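Local coordinates for protein nitroalkane oxidase (Podospora anserina, PDB 3MKH) that oxidises primary and secondary nitroalkanes to aldehydes or ketones with FAD and molecular oxygen, releasing nitrite and hydrogen peroxide, at residues G73-E83 and R328-E339. Residues are numbered along the deposited sequence; the frame is centred on the assembly and turned at random.
Sequences GTLIESAILVE and RALTWKAAHAME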
ATOM      1  N   GLY A  73      21.783 -17.470  25.306  1.00 28.80           N
ATOM      2  CA  GLY A  73      20.947 -16.597  26.109  1.00 30.02           C
ATOM      3  C   GLY A  73      19.528 -16.502  25.587  1.00 29.86           C
ATOM      4  O   GLY A  73      19.027 -17.408  24.916  1.00 27.74           O
ATOM      5  N   THR A  74      18.877 -15.387  25.883  1.00 25.62           N
ATOM      6  CA  THR A  74      17.484 -15.214  25.506  1.00 30.91           C
ATOM      7  C   THR A  74      17.370 -14.839  24.032  1.00 26.16           C
ATOM      8  O   THR A  74      18.321 -14.346  23.421  1.00 26.89           O
ATOM      9  CB  THR A  74      16.835 -14.100  26.324  1.00 29.55           C
ATOM     10  OG1 THR A  74      17.502 -12.874  26.026  1.00 25.01           O
ATOM     11  CG2 THR A  74      16.957 -14.393  27.824  1.00 27.96           C
ATOM     12  N   LEU A  75      16.195 -15.074  23.467  1.00 27.72           N
ATOM     13  CA  LEU A  75      15.915 -14.688  22.093  1.00 28.72           C
ATOM     14  C   LEU A  75      15.978 -13.157  21.972  1.00 25.24           C
ATOM     15  O   LEU A  75      16.396 -12.615  20.948  1.00 23.18           O
ATOM     16  CB  LEU A  75      14.547 -15.242  21.692  1.00 25.46           C
ATOM     17  CG  LEU A  75      14.248 -15.764  20.288  1.00 33.15           C
ATOM     18  CD1 LEU A  75      15.468 -16.402  19.598  1.00 26.13           C
ATOM     19  CD2 LEU A  75      13.053 -16.724  20.337  1.00 28.29           C
ATOM     20  N   ILE A  76      15.575 -12.450  23.022  1.00 26.19           N
ATOM     21  CA  ILE A  76      15.685 -10.990  23.014  1.00 25.48           C
ATOM     22  C   ILE A  76      17.129 -10.530  22.770  1.00 24.35           C
ATOM     23  O   ILE A  76      17.389  -9.639  21.961  1.00 23.53           O
ATOM     24  CB  ILE A  76      15.190 -10.383  24.343  1.00 27.02           C
ATOM     25  CG1 ILE A  76      13.668 -10.359  24.393  1.00 33.09           C
ATOM     26  CG2 ILE A  76      15.686  -8.952  24.500  1.00 29.98           C
ATOM     27  CD1 ILE A  76      13.102  -9.004  23.995  1.00 31.52           C
ATOM     28  N   GLU A  77      18.071 -11.132  23.482  1.00 25.11           N
ATOM     29  CA  GLU A  77      19.481 -10.772  23.337  1.00 25.74           C
ATOM     30  C   GLU A  77      20.012 -11.150  21.959  1.00 24.48           C
ATOM     31  O   GLU A  77      20.841 -10.440  21.380  1.00 24.30           O
ATOM     32  CB  GLU A  77      20.327 -11.425  24.448  1.00 28.00           C
ATOM     33  CG  GLU A  77      20.342 -10.617  25.733  1.00 31.66           C
ATOM     34  CD  GLU A  77      20.568 -11.456  26.990  1.00 45.04           C
ATOM     35  OE1 GLU A  77      20.561 -12.714  26.919  1.00 47.59           O
ATOM     36  OE2 GLU A  77      20.740 -10.840  28.064  1.00 46.18           O
ATOM     37  N   SER A  78      19.545 -12.276  21.443  1.00 25.12           N
ATOM     38  CA  SER A  78      19.858 -12.658  20.078  1.00 23.96           C
ATOM     39  C   SER A  78      19.336 -11.626  19.084  1.00 23.01           C
ATOM     40  O   SER A  78      20.013 -11.295  18.118  1.00 24.35           O
ATOM     41  CB  SER A  78      19.268 -14.033  19.770  1.00 25.39           C
ATOM     42  OG  SER A  78      20.021 -15.017  20.446  1.00 30.24           O
ATOM     43  N   ALA A  79      18.132 -11.118  19.323  1.00 21.39           N
ATOM     44  CA  ALA A  79      17.540 -10.130  18.425  1.00 24.21           C
ATOM     45  C   ALA A  79      18.358  -8.847  18.439  1.00 22.82           C
ATOM     46  O   ALA A  79      18.508  -8.182  17.412  1.00 20.98           O
ATOM     47  CB  ALA A  79      16.091  -9.850  18.803  1.00 20.53           C
ATOM     48  N   ILE A  80      18.894  -8.505  19.608  1.00 19.68           N
ATOM     49  CA  ILE A  80      19.737  -7.322  19.734  1.00 21.54           C
ATOM     50  C   ILE A  80      21.017  -7.498  18.922  1.00 20.69           C
ATOM     51  O   ILE A  80      21.394  -6.630  18.134  1.00 19.50           O
ATOM     52  CB  ILE A  80      20.046  -7.001  21.218  1.00 23.45           C
ATOM     53  CG1 ILE A  80      18.771  -6.483  21.901  1.00 24.13           C
ATOM     54  CG2 ILE A  80      21.203  -6.007  21.317  1.00 20.62           C
ATOM     55  CD1 ILE A  80      18.815  -6.464  23.441  1.00 28.09           C
ATOM     56  N   LEU A  81      21.666  -8.641  19.079  1.00 23.25           N
ATOM     57  CA  LEU A  81      22.885  -8.909  18.328  1.00 22.54           C
ATOM     58  C   LEU A  81      22.618  -8.883  16.820  1.00 22.17           C
ATOM     59  O   LEU A  81      23.350  -8.249  16.047  1.00 24.45           O
ATOM     60  CB  LEU A  81      23.468 -10.266  18.738  1.00 22.59           C
ATOM     61  CG  LEU A  81      24.606 -10.796  17.856  1.00 22.37           C
ATOM     62  CD1 LEU A  81      25.833  -9.915  17.988  1.00 26.86           C
ATOM     63  CD2 LEU A  81      24.950 -12.233  18.237  1.00 30.53           C
ATOM     64  N   VAL A  82      21.580  -9.593  16.400  1.00 21.54           N
ATOM     65  CA  VAL A  82      21.270  -9.712  14.974  1.00 22.64           C
ATOM     66  C   VAL A  82      20.940  -8.356  14.321  1.00 21.36           C
ATOM     67  O   VAL A  82      21.379  -8.078  13.198  1.00 21.04           O
ATOM     68  CB  VAL A  82      20.128 -10.727  14.729  1.00 21.30           C
ATOM     69  CG1 VAL A  82      19.659 -10.664  13.298  1.00 21.00           C
ATOM     70  CG2 VAL A  82      20.603 -12.140  15.065  1.00 20.49           C
ATOM     71  N   GLU A  83      20.179  -7.517  15.024  1.00 21.67           N
ATOM     72  CA  GLU A  83      19.834  -6.198  14.501  1.00 22.88           C
ATOM     73  C   GLU A  83      21.106  -5.384  14.250  1.00 23.56           C
ATOM     74  O   GLU A  83      21.290  -4.798  13.176  1.00 21.27           O
ATOM     75  CB  GLU A  83      18.878  -5.425  15.453  1.00 20.16           C
ATOM     76  CG  GLU A  83      18.658  -3.957  15.014  1.00 21.50           C
ATOM     77  CD  GLU A  83      17.957  -3.072  16.062  1.00 24.29           C
ATOM     78  OE1 GLU A  83      17.371  -3.614  17.021  1.00 23.69           O
ATOM     79  OE2 GLU A  83      18.004  -1.822  15.919  1.00 24.42           O
ATOM     80  N   ARG A 328      10.704  -3.230  15.453  1.00 19.59           N
ATOM     81  CA  ARG A 328      11.510  -3.642  16.614  1.00 22.64           C
ATOM     82  C   ARG A 328      10.616  -4.034  17.790  1.00 22.22           C
ATOM     83  O   ARG A 328      10.854  -5.039  18.444  1.00 21.97           O
ATOM     84  CB  ARG A 328      12.520  -2.568  17.066  1.00 19.42           C
ATOM     85  CG  ARG A 328      13.507  -3.121  18.094  1.00 22.16           C
ATOM     86  CD  ARG A 328      14.432  -2.050  18.676  1.00 24.93           C
ATOM     87  NE  ARG A 328      15.317  -1.493  17.664  1.00 24.36           N
ATOM     88  CZ  ARG A 328      15.191  -0.276  17.149  1.00 27.18           C
ATOM     89  NH1 ARG A 328      14.200   0.526  17.547  1.00 24.55           N
ATOM     90  NH2 ARG A 328      16.054   0.141  16.227  1.00 21.34           N
ATOM     91  N   ALA A 329       9.590  -3.227  18.046  1.00 23.40           N
ATOM     92  CA  ALA A 329       8.637  -3.486  19.125  1.00 22.23           C
ATOM     93  C   ALA A 329       7.994  -4.862  18.957  1.00 23.36           C
ATOM     94  O   ALA A 329       7.923  -5.647  19.913  1.00 22.00           O
ATOM     95  CB  ALA A 329       7.568  -2.381  19.152  1.00 22.20           C
ATOM     96  N   LEU A 330       7.537  -5.152  17.734  1.00 19.95           N
ATOM     97  CA  LEU A 330       6.935  -6.441  17.413  1.00 20.45           C
ATOM     98  C   LEU A 330       7.950  -7.579  17.551  1.00 21.88           C
ATOM     99  O   LEU A 330       7.646  -8.624  18.131  1.00 20.07           O
ATOM    100  CB  LEU A 330       6.329  -6.438  15.994  1.00 17.53           C
ATOM    101  CG  LEU A 330       5.740  -7.799  15.586  1.00 21.57           C
ATOM    102  CD1 LEU A 330       4.703  -8.242  16.590  1.00 22.90           C
ATOM    103  CD2 LEU A 330       5.132  -7.766  14.187  1.00 22.74           C
ATOM    104  N   THR A 331       9.156  -7.378  17.014  1.00 18.43           N
ATOM    105  CA  THR A 331      10.189  -8.404  17.124  1.00 19.51           C
ATOM    106  C   THR A 331      10.487  -8.735  18.597  1.00 21.13           C
ATOM    107  O   THR A 331      10.626  -9.901  18.962  1.00 20.75           O
ATOM    108  CB  THR A 331      11.490  -7.996  16.399  1.00 21.90           C
ATOM    109  OG1 THR A 331      11.246  -7.948  14.990  1.00 22.81           O
ATOM    110  CG2 THR A 331      12.592  -9.007  16.667  1.00 20.87           C
ATOM    111  N   TRP A 332      10.611  -7.710  19.436  1.00 18.94           N
ATOM    112  CA  TRP A 332      10.926  -7.949  20.857  1.00 21.00           C
ATOM    113  C   TRP A 332       9.763  -8.622  21.600  1.00 21.32           C
ATOM    114  O   TRP A 332       9.970  -9.475  22.469  1.00 21.14           O
ATOM    115  CB  TRP A 332      11.338  -6.650  21.545  1.00 19.74           C
ATOM    116  CG  TRP A 332      12.726  -6.185  21.149  1.00 23.46           C
ATOM    117  CD1 TRP A 332      13.500  -6.668  20.126  1.00 25.76           C
ATOM    118  CD2 TRP A 332      13.501  -5.160  21.782  1.00 25.41           C
ATOM    119  NE1 TRP A 332      14.707  -6.001  20.082  1.00 22.85           N
ATOM    120  CE2 TRP A 332      14.732  -5.072  21.088  1.00 26.70           C
ATOM    121  CE3 TRP A 332      13.277  -4.310  22.873  1.00 30.11           C
ATOM    122  CZ2 TRP A 332      15.731  -4.164  21.446  1.00 27.11           C
ATOM    123  CZ3 TRP A 332      14.269  -3.403  23.222  1.00 31.63           C
ATOM    124  CH2 TRP A 332      15.481  -3.343  22.513  1.00 30.09           C
ATOM    125  N   LYS A 333       8.537  -8.239  21.264  1.00 21.42           N
ATOM    126  CA  LYS A 333       7.372  -8.918  21.840  1.00 22.49           C
ATOM    127  C   LYS A 333       7.398 -10.416  21.506  1.00 25.66           C
ATOM    128  O   LYS A 333       7.209 -11.269  22.383  1.00 22.73           O
ATOM    129  CB  LYS A 333       6.060  -8.258  21.377  1.00 22.34           C
ATOM    130  CG  LYS A 333       4.807  -9.067  21.689  1.00 23.00           C
ATOM    131  CD  LYS A 333       4.581  -9.242  23.188  1.00 23.66           C
ATOM    132  CE  LYS A 333       3.396 -10.220  23.446  1.00 25.14           C
ATOM    133  NZ  LYS A 333       3.049 -10.423  24.883  1.00 25.86           N
ATOM    134  N   ALA A 334       7.631 -10.737  20.235  1.00 20.75           N
ATOM    135  CA  ALA A 334       7.709 -12.127  19.804  1.00 21.88           C
ATOM    136  C   ALA A 334       8.870 -12.843  20.490  1.00 21.20           C
ATOM    137  O   ALA A 334       8.737 -13.994  20.893  1.00 23.43           O
ATOM    138  CB  ALA A 334       7.863 -12.220  18.270  1.00 20.09           C
ATOM    139  N   ALA A 335      10.017 -12.173  20.600  1.00 22.20           N
ATOM    140  CA  ALA A 335      11.163 -12.770  21.285  1.00 18.63           C
ATOM    141  C   ALA A 335      10.779 -13.124  22.731  1.00 24.56           C
ATOM    142  O   ALA A 335      11.077 -14.213  23.235  1.00 22.79           O
ATOM    143  CB  ALA A 335      12.329 -11.818  21.278  1.00 18.21           C
ATOM    144  N   HIS A 336      10.114 -12.189  23.399  1.00 23.20           N
ATOM    145  CA  HIS A 336       9.766 -12.385  24.804  1.00 23.64           C
ATOM    146  C   HIS A 336       8.705 -13.479  24.959  1.00 24.48           C
ATOM    147  O   HIS A 336       8.836 -14.374  25.803  1.00 24.55           O
ATOM    148  CB  HIS A 336       9.298 -11.071  25.426  1.00 26.37           C
ATOM    149  CG  HIS A 336       9.033 -11.167  26.893  1.00 25.97           C
ATOM    150  ND1 HIS A 336       7.766 -11.325  27.414  1.00 25.83           N
ATOM    151  CD2 HIS A 336       9.881 -11.172  27.953  1.00 30.65           C
ATOM    152  CE1 HIS A 336       7.842 -11.396  28.735  1.00 28.16           C
ATOM    153  NE2 HIS A 336       9.115 -11.303  29.087  1.00 27.04           N
ATOM    154  N   ALA A 337       7.653 -13.418  24.145  1.00 21.84           N
ATOM    155  CA  ALA A 337       6.572 -14.401  24.246  1.00 21.94           C
ATOM    156  C   ALA A 337       7.022 -15.835  23.930  1.00 28.69           C
ATOM    157  O   ALA A 337       6.574 -16.808  24.573  1.00 24.87           O
ATOM    158  CB  ALA A 337       5.385 -13.986  23.356  1.00 23.93           C
ATOM    159  N   MET A 338       7.908 -15.977  22.942  1.00 22.33           N
ATOM    160  CA  MET A 338       8.384 -17.307  22.582  1.00 22.42           C
ATOM    161  C   MET A 338       8.966 -18.026  23.796  1.00 27.32           C
ATOM    162  O   MET A 338       8.829 -19.238  23.933  1.00 30.05           O
ATOM    163  CB  MET A 338       9.431 -17.248  21.472  1.00 23.07           C
ATOM    164  CG  MET A 338       8.834 -17.127  20.079  1.00 26.30           C
ATOM    165  SD  MET A 338       7.875 -18.582  19.634  1.00 28.28           S
ATOM    166  CE  MET A 338       9.150 -19.824  19.471  1.00 32.79           C
ATOM    167  N   GLU A 339       9.623 -17.275  24.665  1.00 24.46           N
ATOM    168  CA  GLU A 339      10.292 -17.878  25.820  1.00 29.47           C
ATOM    169  C   GLU A 339       9.516 -17.744  27.145  1.00 30.33           C
ATOM    170  O   GLU A 339       9.781 -18.483  28.092  1.00 29.22           O
ATOM    171  CB  GLU A 339      11.737 -17.346  25.939  1.00 27.54           C
ATOM    172  CG  GLU A 339      12.606 -17.809  24.752  1.00 30.41           C
ATOM    173  CD  GLU A 339      14.054 -17.346  24.813  1.00 36.33           C
ATOM    174  OE1 GLU A 339      14.907 -17.997  24.171  1.00 42.85           O
ATOM    175  OE2 GLU A 339      14.340 -16.338  25.495  1.00 38.18           O
TER
HETATM  176  O   HOH W   1      16.867 -18.479  22.629  1.00 41.96           O
HETATM  177  O   HOH W   2      13.491 -13.856  24.893  1.00 28.56           O
HETATM  178  O   HOH W   3      16.554  -6.125  17.807  1.00 27.34           O
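With CG anti to the backbone N in both residues (chi1 -169° in R328), the side chains of E83 and R328 reach across to each other, and a bend at chi3 of R328 turns the guanidinium side-on to the carboxylate. R328 NE donates to E83 OE1 (3.0 Å) and R328 NH2 to E83 OE2 (2.8 Å), each meeting the syn side of its oxygen, so the two bonds fix the rotation of both flat groups, whose planes lie 27° apart. This buried carboxylate is gripped further by R286, which forms a salt bridge with OE2, and by Y426 of the second subunit, hydrogen-bonded to OE1. Water 3 lies at the indole edge of W332, accepting from NE1 and donating to E83 OE1.

Further along, the helices draw closer over small side chains. I76 wedges in with CG1 3.7 Å from A335 CB and CD1 3.8 Å from W332 CB, while I80 CG1 approaches W332 CZ2 obliquely (3.9 Å). At the other end, the extended E339 side chain crosses that of T74 at about a right angle and brings its carboxylate to the backbone of L75, where E339 OE2 accepts from L75 N at 3.0 Å, from above the carboxylate plane. Water 2 ties this oxygen to A335 O and I76 N. The carboxylate thus serves the first turn of helix 75-88, where T74 and E77 form a capping box; its charge probably suits the positive end of the helix dipole.

The near-antiparallel packing, in which the two segments' axes approach to 8.7 Å with 148° between their directions, joins the N-terminal and C-terminal helical domains of the acyl-CoA dehydrogenase fold.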